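Local atomic coordinates of protein YCGM (Escherichia coli, PDB entry 1NR9), a protein that is of unknown function but belongs to the fumarylacetoacetate hydrolase (FAH) family and carries a bound magnesium ion. Residues Cys54-Pro59 against Ser129-Gly134; Gly67-Glu72 against Leu104-Val109; Glu74-Ile79 against Val189-Thr194. All coordinates share one frame; numbering follows the deposited sequence.

Interaction 1 (Cys54-Pro59 against Ser129-Gly134)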
# COMPACT_ATOMS: atom_id res chain seq x y z
N CYS A 54 7.10 -12.13 -1.09
CA CYS A 54 8.29 -12.97 -1.05
C CYS A 54 8.00 -14.44 -1.29
O CYS A 54 6.88 -14.91 -1.08
CB CYS A 54 9.03 -12.81 0.28
SG CYS A 54 8.14 -13.39 1.69
N ASP A 55 9.01 -15.16 -1.75
CA ASP A 55 8.89 -16.58 -2.04
C ASP A 55 8.56 -17.42 -0.78
O ASP A 55 9.34 -17.45 0.18
CB ASP A 55 10.20 -17.08 -2.65
CG ASP A 55 10.01 -18.32 -3.47
OD1 ASP A 55 9.11 -19.12 -3.12
OD2 ASP A 55 10.76 -18.50 -4.45
N LEU A 56 7.41 -18.10 -0.80
CA LEU A 56 6.99 -18.92 0.34
C LEU A 56 7.82 -20.19 0.48
O LEU A 56 7.79 -20.84 1.53
CB LEU A 56 5.51 -19.31 0.19
CG LEU A 56 4.88 -20.14 1.32
CD1 LEU A 56 5.09 -19.46 2.67
CD2 LEU A 56 3.39 -20.32 1.04
N ARG A 57 8.56 -20.53 -0.57
CA ARG A 57 9.37 -21.74 -0.57
C ARG A 57 10.71 -21.58 0.14
O ARG A 57 11.33 -22.56 0.53
CB ARG A 57 9.61 -22.21 -2.00
CG ARG A 57 8.36 -22.72 -2.71
CD ARG A 57 8.28 -22.11 -4.10
NE ARG A 57 9.47 -22.43 -4.88
CZ ARG A 57 9.99 -21.65 -5.82
NH1 ARG A 57 9.44 -20.49 -6.13
NH2 ARG A 57 11.08 -22.04 -6.47
N GLN A 58 11.15 -20.34 0.31
CA GLN A 58 12.42 -20.08 0.97
C GLN A 58 12.20 -19.73 2.44
O GLN A 58 11.08 -19.39 2.85
CB GLN A 58 13.17 -18.95 0.26
CG GLN A 58 13.43 -19.21 -1.22
CD GLN A 58 14.00 -20.61 -1.48
OE1 GLN A 58 15.03 -20.99 -0.91
NE2 GLN A 58 13.33 -21.37 -2.34
N PRO A 59 13.26 -19.83 3.26
CA PRO A 59 13.10 -19.50 4.67
C PRO A 59 12.33 -18.19 4.81
O PRO A 59 12.43 -17.32 3.95
CB PRO A 59 14.54 -19.38 5.16
CG PRO A 59 15.23 -20.48 4.37
CD PRO A 59 14.63 -20.32 2.98
N SER A 129 5.83 -9.46 4.41
CA SER A 129 4.70 -9.75 5.28
C SER A 129 3.68 -10.51 4.47
O SER A 129 2.51 -10.63 4.86
CB SER A 129 4.06 -8.45 5.78
OG SER A 129 3.49 -7.76 4.68
N CYS A 130 4.13 -11.02 3.32
CA CYS A 130 3.27 -11.77 2.42
C CYS A 130 4.01 -12.87 1.64
O CYS A 130 4.22 -12.75 0.43
CB CYS A 130 2.60 -10.81 1.43
SG CYS A 130 1.24 -11.53 0.51
N PRO A 131 4.42 -13.94 2.33
CA PRO A 131 5.12 -15.01 1.62
C PRO A 131 4.05 -15.52 0.68
O PRO A 131 2.88 -15.50 1.02
CB PRO A 131 5.43 -16.02 2.72
CG PRO A 131 5.46 -15.18 3.97
CD PRO A 131 4.32 -14.23 3.77
N LEU A 132 4.43 -16.00 -0.49
CA LEU A 132 3.41 -16.43 -1.42
C LEU A 132 3.90 -17.62 -2.22
O LEU A 132 5.08 -17.69 -2.57
CB LEU A 132 3.10 -15.25 -2.34
CG LEU A 132 1.91 -15.19 -3.29
CD1 LEU A 132 0.60 -15.30 -2.49
CD2 LEU A 132 1.97 -13.86 -4.06
N SER A 133 3.01 -18.56 -2.49
CA SER A 133 3.37 -19.75 -3.26
C SER A 133 3.30 -19.43 -4.74
O SER A 133 3.03 -18.28 -5.13
CB SER A 133 2.40 -20.90 -2.95
OG SER A 133 1.10 -20.65 -3.47
N GLY A 134 3.57 -20.43 -5.58
CA GLY A 134 3.50 -20.23 -7.01
C GLY A 134 2.01 -20.25 -7.34
O GLY A 134 1.20 -20.54 -6.46
O HOH W 1 6.64 -19.17 -4.27

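Interaction 2 (Gly67-Glu72 against Leu104-Val109). With MG (magnesium ion), chain E.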
# COMPACT_ATOMS: atom_id res chain seq x y z
N GLY A 67 7.07 -7.32 18.48
CA GLY A 67 6.01 -8.09 19.10
C GLY A 67 5.74 -9.35 18.30
O GLY A 67 6.40 -9.59 17.29
N SER A 68 4.75 -10.13 18.74
CA SER A 68 4.43 -11.38 18.05
C SER A 68 4.04 -11.19 16.59
O SER A 68 3.52 -10.14 16.19
CB SER A 68 3.30 -12.12 18.77
OG SER A 68 2.07 -11.46 18.57
N VAL A 69 4.29 -12.23 15.80
CA VAL A 69 4.00 -12.23 14.38
C VAL A 69 3.04 -13.39 14.13
O VAL A 69 3.39 -14.54 14.39
CB VAL A 69 5.31 -12.45 13.57
CG1 VAL A 69 5.04 -12.44 12.08
CG2 VAL A 69 6.31 -11.36 13.94
N HIS A 70 1.84 -13.10 13.63
CA HIS A 70 0.87 -14.15 13.35
C HIS A 70 0.81 -14.62 11.91
O HIS A 70 1.22 -13.90 11.00
CB HIS A 70 -0.52 -13.73 13.80
CG HIS A 70 -0.71 -13.76 15.28
ND1 HIS A 70 -1.95 -13.70 15.87
CD2 HIS A 70 0.19 -13.80 16.29
CE1 HIS A 70 -1.81 -13.71 17.19
NE2 HIS A 70 -0.52 -13.76 17.46
N HIS A 71 0.30 -15.83 11.72
CA HIS A 71 0.18 -16.40 10.38
C HIS A 71 -1.30 -16.49 10.01
O HIS A 71 -2.15 -16.74 10.87
CB HIS A 71 0.79 -17.81 10.34
CG HIS A 71 0.22 -18.75 11.34
ND1 HIS A 71 0.86 -19.06 12.53
CD2 HIS A 71 -0.97 -19.41 11.38
CE1 HIS A 71 0.09 -19.86 13.25
NE2 HIS A 71 -1.02 -20.09 12.57
N GLU A 72 -1.60 -16.24 8.75
CA GLU A 72 -2.96 -16.33 8.26
C GLU A 72 -2.86 -16.99 6.90
O GLU A 72 -2.45 -16.35 5.93
CB GLU A 72 -3.58 -14.94 8.07
CG GLU A 72 -3.87 -14.14 9.34
CD GLU A 72 -4.70 -12.88 9.06
OE1 GLU A 72 -4.98 -12.12 10.01
OE2 GLU A 72 -5.07 -12.67 7.88
N LEU A 104 0.89 -12.43 6.83
CA LEU A 104 1.70 -12.23 8.01
C LEU A 104 1.32 -10.89 8.63
O LEU A 104 1.28 -9.88 7.92
CB LEU A 104 3.17 -12.22 7.63
CG LEU A 104 3.96 -13.48 7.96
CD1 LEU A 104 3.08 -14.72 7.86
CD2 LEU A 104 5.16 -13.56 7.02
N THR A 105 1.06 -10.88 9.93
CA THR A 105 0.68 -9.66 10.60
C THR A 105 1.27 -9.48 12.00
O THR A 105 1.45 -10.46 12.73
CB THR A 105 -0.87 -9.53 10.68
OG1 THR A 105 -1.25 -8.94 11.93
CG2 THR A 105 -1.54 -10.89 10.54
N LEU A 106 1.58 -8.24 12.34
CA LEU A 106 2.13 -7.90 13.66
C LEU A 106 0.95 -7.56 14.60
O LEU A 106 0.60 -6.38 14.75
CB LEU A 106 3.07 -6.70 13.54
CG LEU A 106 4.40 -6.92 12.82
CD1 LEU A 106 5.17 -5.61 12.72
CD2 LEU A 106 5.23 -7.96 13.58
N ARG A 107 0.36 -8.59 15.23
CA ARG A 107 -0.80 -8.41 16.11
C ARG A 107 -0.66 -7.36 17.19
O ARG A 107 -1.53 -6.50 17.33
CB ARG A 107 -1.20 -9.73 16.77
CG ARG A 107 -1.48 -10.86 15.80
CD ARG A 107 -2.49 -10.53 14.70
NE ARG A 107 -3.86 -10.38 15.17
CZ ARG A 107 -4.90 -10.22 14.36
NH1 ARG A 107 -4.73 -10.20 13.04
NH2 ARG A 107 -6.13 -10.07 14.86
N ASP A 108 0.41 -7.42 17.97
CA ASP A 108 0.61 -6.44 19.02
C ASP A 108 0.46 -5.02 18.45
O ASP A 108 -0.34 -4.21 18.95
CB ASP A 108 2.00 -6.62 19.64
CG ASP A 108 2.10 -7.91 20.46
OD1 ASP A 108 1.36 -8.86 20.14
OD2 ASP A 108 2.93 -7.97 21.40
N VAL A 109 1.21 -4.74 17.40
CA VAL A 109 1.18 -3.45 16.73
C VAL A 109 -0.19 -3.08 16.20
O VAL A 109 -0.61 -1.92 16.28
CB VAL A 109 2.14 -3.42 15.55
CG1 VAL A 109 2.00 -2.10 14.80
CG2 VAL A 109 3.58 -3.65 16.03
MG MG E . -6.48 -10.88 7.16
O HOH W 2 -6.09 -11.15 4.67

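Interaction 3 (Glu74-Ile79 against Val189-Thr194)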
# COMPACT_ATOMS: atom_id res chain seq x y z
N GLU A 74 -4.16 -18.07 3.47
CA GLU A 74 -5.24 -17.51 2.67
C GLU A 74 -5.11 -17.91 1.20
O GLU A 74 -4.02 -18.22 0.71
CB GLU A 74 -5.24 -15.97 2.79
CG GLU A 74 -5.23 -15.39 4.23
CD GLU A 74 -5.59 -13.89 4.30
OE1 GLU A 74 -5.98 -13.32 3.26
OE2 GLU A 74 -5.48 -13.28 5.40
N LEU A 75 -6.25 -17.91 0.51
CA LEU A 75 -6.29 -18.21 -0.92
C LEU A 75 -5.88 -16.94 -1.68
O LEU A 75 -6.47 -15.87 -1.48
CB LEU A 75 -7.69 -18.63 -1.35
CG LEU A 75 -7.76 -18.89 -2.86
CD1 LEU A 75 -6.89 -20.10 -3.21
CD2 LEU A 75 -9.20 -19.13 -3.28
N ALA A 76 -4.90 -17.07 -2.56
CA ALA A 76 -4.39 -15.95 -3.35
C ALA A 76 -4.85 -16.02 -4.78
O ALA A 76 -4.64 -17.03 -5.47
CB ALA A 76 -2.87 -15.93 -3.30
N VAL A 77 -5.47 -14.94 -5.24
CA VAL A 77 -5.95 -14.86 -6.61
C VAL A 77 -5.05 -13.88 -7.35
O VAL A 77 -4.81 -12.76 -6.88
CB VAL A 77 -7.42 -14.34 -6.65
CG1 VAL A 77 -7.96 -14.39 -8.07
CG2 VAL A 77 -8.29 -15.17 -5.72
N LEU A 78 -4.52 -14.33 -8.49
CA LEU A 78 -3.63 -13.52 -9.32
C LEU A 78 -4.40 -12.86 -10.46
O LEU A 78 -4.89 -13.56 -11.35
CB LEU A 78 -2.54 -14.41 -9.90
CG LEU A 78 -1.66 -13.72 -10.96
CD1 LEU A 78 -0.87 -12.60 -10.29
CD2 LEU A 78 -0.72 -14.73 -11.61
N ILE A 79 -4.51 -11.53 -10.46
CA ILE A 79 -5.23 -10.82 -11.51
C ILE A 79 -4.45 -10.78 -12.85
O ILE A 79 -3.28 -10.43 -12.89
CB ILE A 79 -5.57 -9.38 -11.09
CG1 ILE A 79 -6.76 -9.35 -10.12
CG2 ILE A 79 -6.00 -8.59 -12.31
CD1 ILE A 79 -6.57 -10.10 -8.86
N VAL A 189 -2.07 -9.15 -6.82
CA VAL A 189 -2.55 -10.33 -6.14
C VAL A 189 -3.64 -9.93 -5.16
O VAL A 189 -3.64 -8.80 -4.66
CB VAL A 189 -1.40 -11.02 -5.38
CG1 VAL A 189 -1.93 -12.16 -4.51
CG2 VAL A 189 -0.37 -11.55 -6.40
N VAL A 190 -4.57 -10.84 -4.90
CA VAL A 190 -5.67 -10.60 -3.98
C VAL A 190 -5.77 -11.69 -2.89
O VAL A 190 -5.93 -12.88 -3.21
CB VAL A 190 -7.01 -10.57 -4.73
CG1 VAL A 190 -8.16 -10.42 -3.75
CG2 VAL A 190 -7.01 -9.45 -5.74
N LEU A 191 -5.65 -11.30 -1.62
CA LEU A 191 -5.76 -12.27 -0.52
C LEU A 191 -7.22 -12.30 -0.11
O LEU A 191 -7.81 -11.26 0.17
CB LEU A 191 -4.89 -11.87 0.68
CG LEU A 191 -3.38 -11.85 0.46
CD1 LEU A 191 -2.68 -11.89 1.84
CD2 LEU A 191 -2.97 -13.04 -0.40
N THR A 192 -7.80 -13.49 -0.04
CA THR A 192 -9.21 -13.59 0.29
C THR A 192 -9.63 -13.90 1.73
O THR A 192 -10.73 -14.39 1.94
CB THR A 192 -9.88 -14.62 -0.62
OG1 THR A 192 -9.31 -15.91 -0.39
CG2 THR A 192 -9.66 -14.24 -2.07
N GLY A 193 -8.79 -13.61 2.71
CA GLY A 193 -9.18 -13.88 4.09
C GLY A 193 -8.61 -15.16 4.64
O GLY A 193 -8.05 -15.96 3.90
N THR A 194 -8.74 -15.37 5.94
CA THR A 194 -8.19 -16.58 6.54
C THR A 194 -9.20 -17.29 7.41
O THR A 194 -10.10 -16.67 7.98
CB THR A 194 -6.95 -16.27 7.42
OG1 THR A 194 -6.27 -17.49 7.75
CG2 THR A 194 -7.37 -15.59 8.71
O HOH W 3 -8.84 -17.46 1.65

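Interaction 1 (Cys54-Pro59 against Ser129-Gly134)
Cys54 and Pro131 form a bridge in a short parallel beta pairing, where strand 53-55 lies along the start of strand 130-137 in the mixed sheet of this FAH-family fold. Leu132 N donates to Cys54 O at 2.7 Å. Leu56 N, two residues after Cys54, donates to Leu132 O at 3.0 Å. Cys54 N to Cys130 O, at the other end of the ladder, is only a weak bond. Cys54 and Pro131 project on the same face, SG of Cys54 lying 3.9 Å from CB of Pro131. Leu56, already beyond the strand, holds CG anti to its backbone N (chi1 -178°), which carries CD1 to within 3.5 Å of Pro131 CB while CD2 rests beside Ser133. Leu102 and Leu104 also touch Pro131. The chain then leaves the sheet in a type I turn, Asp55 to Gln58, with an Asx turn inside it: Arg57 N reaches Asp55 OD1 at 3.0 Å. Arg57 NH1 also pairs with Asp55 OD2 by charge alone. Water 1 links the turn to the strand, donating to both Asp55 OD1 and Leu132 O, each at 2.7 Å.

Interaction 2 (Gly67-Glu72 against Leu104-Val109)
Glu72 reaches Arg107 with one carboxylate oxygen and the magnesium ion with the other. OE2 binds the metal at 2.4 Å. OE1 is held chiefly by a salt bridge from Lys124; NH1 of the poorly ordered Arg107 adds a long one at 3.6 Å, the carboxylate and guanidinium planes turned 52° apart. Beyond CG the Glu72 chain runs extended past Thr105, whose CG2 lies 3.7 Å from OE1. Arg107 folds back at chi2 and chi3, so that its aliphatic part crosses one face of the His70 ring; the exact spacing there is doubtful. The backbones join in a single antiparallel hydrogen-bonded pair: His70 N donates to Thr105 O at 2.8 Å, and Thr105 N returns to His70 O at 3.2 Å. The Val69 and Leu106 side chains lie side by side and point the same way, CG2 of Val69 3.6 Å from CD2 of Leu106. Farther out, Ser68 OG donates to Asp108 OD1 at 3.1 Å from above the carboxylate plane, tying the loop to the first turn of helix 107-116, with Leu106 at the N-cap position. At the innermost end Glu72, Asp103 and water 2 meet at the ion, an acidic magnesium site consistent with the metal-binding carboxylates of the FAH family.

Interaction 3 (Glu74-Ile79 against Val189-Thr194)
Val77 and Val190 are the central hydrogen-bonded pair of an antiparallel ladder between strands 74-79 and 189-191, deep in the mixed sheet of the FAH-family fold; the strand axes run 156° apart. Of the backbone bonds, Val77 N donates to Val190 O at 2.9 Å and Val190 N to Val77 O at 2.8 Å, while Thr192 N continues the series to Leu75 O at 3.1 Å. Apolar contacts divide between two faces. On one, Ala76 CB sits between Val189 CG1 and Leu191 CD2, 4.1 Å from each, and Leu78 CD1 meets Val189 CG2; Phe135 covers this side. On the other, Val77 CB and Val190 CB are 4.3 Å apart, Ile79 CD1 reaches Val190 CG2, and helix 171-178 packs over the valines. Polar side-chain contacts gather where strand 189-191 gives way to loop, beside the magnesium site. Water 3 there accepts from Leu75 N, donates to Gly193 O and pairs with Thr192 OG1. Glu74 keeps CG anti to its carbonyl carbon (chi1 -52°), and its extended chain crosses Leu191 and Thr194 at about right angles. Its OE1 accepts from Gly193 N at 2.9 Å, the N-H arriving 65° out of the carboxylate plane.

Strand 69-79 unites interactions 2 and 3, whose centres lie 18 Å apart: its beginning pairs with Leu104-Val109, its end with Val189-Thr194. The magnesium ion sits near this junction, bound by Glu72 of interaction 2, with the nearest side-chain atom of Glu74 of interaction 3 about 3 Å away. Interaction 1 touches both and is more remote from the metal, the Cys130 side chain being about 10 Å from the ion. It abuts interaction 3 (centres 13 Å apart) through Leu132 CD1, 3.6 Å from Ala76 CB, and interaction 2 (centres 16 Å apart) through Pro131 CD, 3.4 Å from Leu104 CD2. Along the chain, interaction 2 is nested within the loop that interaction 1 closes, whereas interaction 3 crosses both.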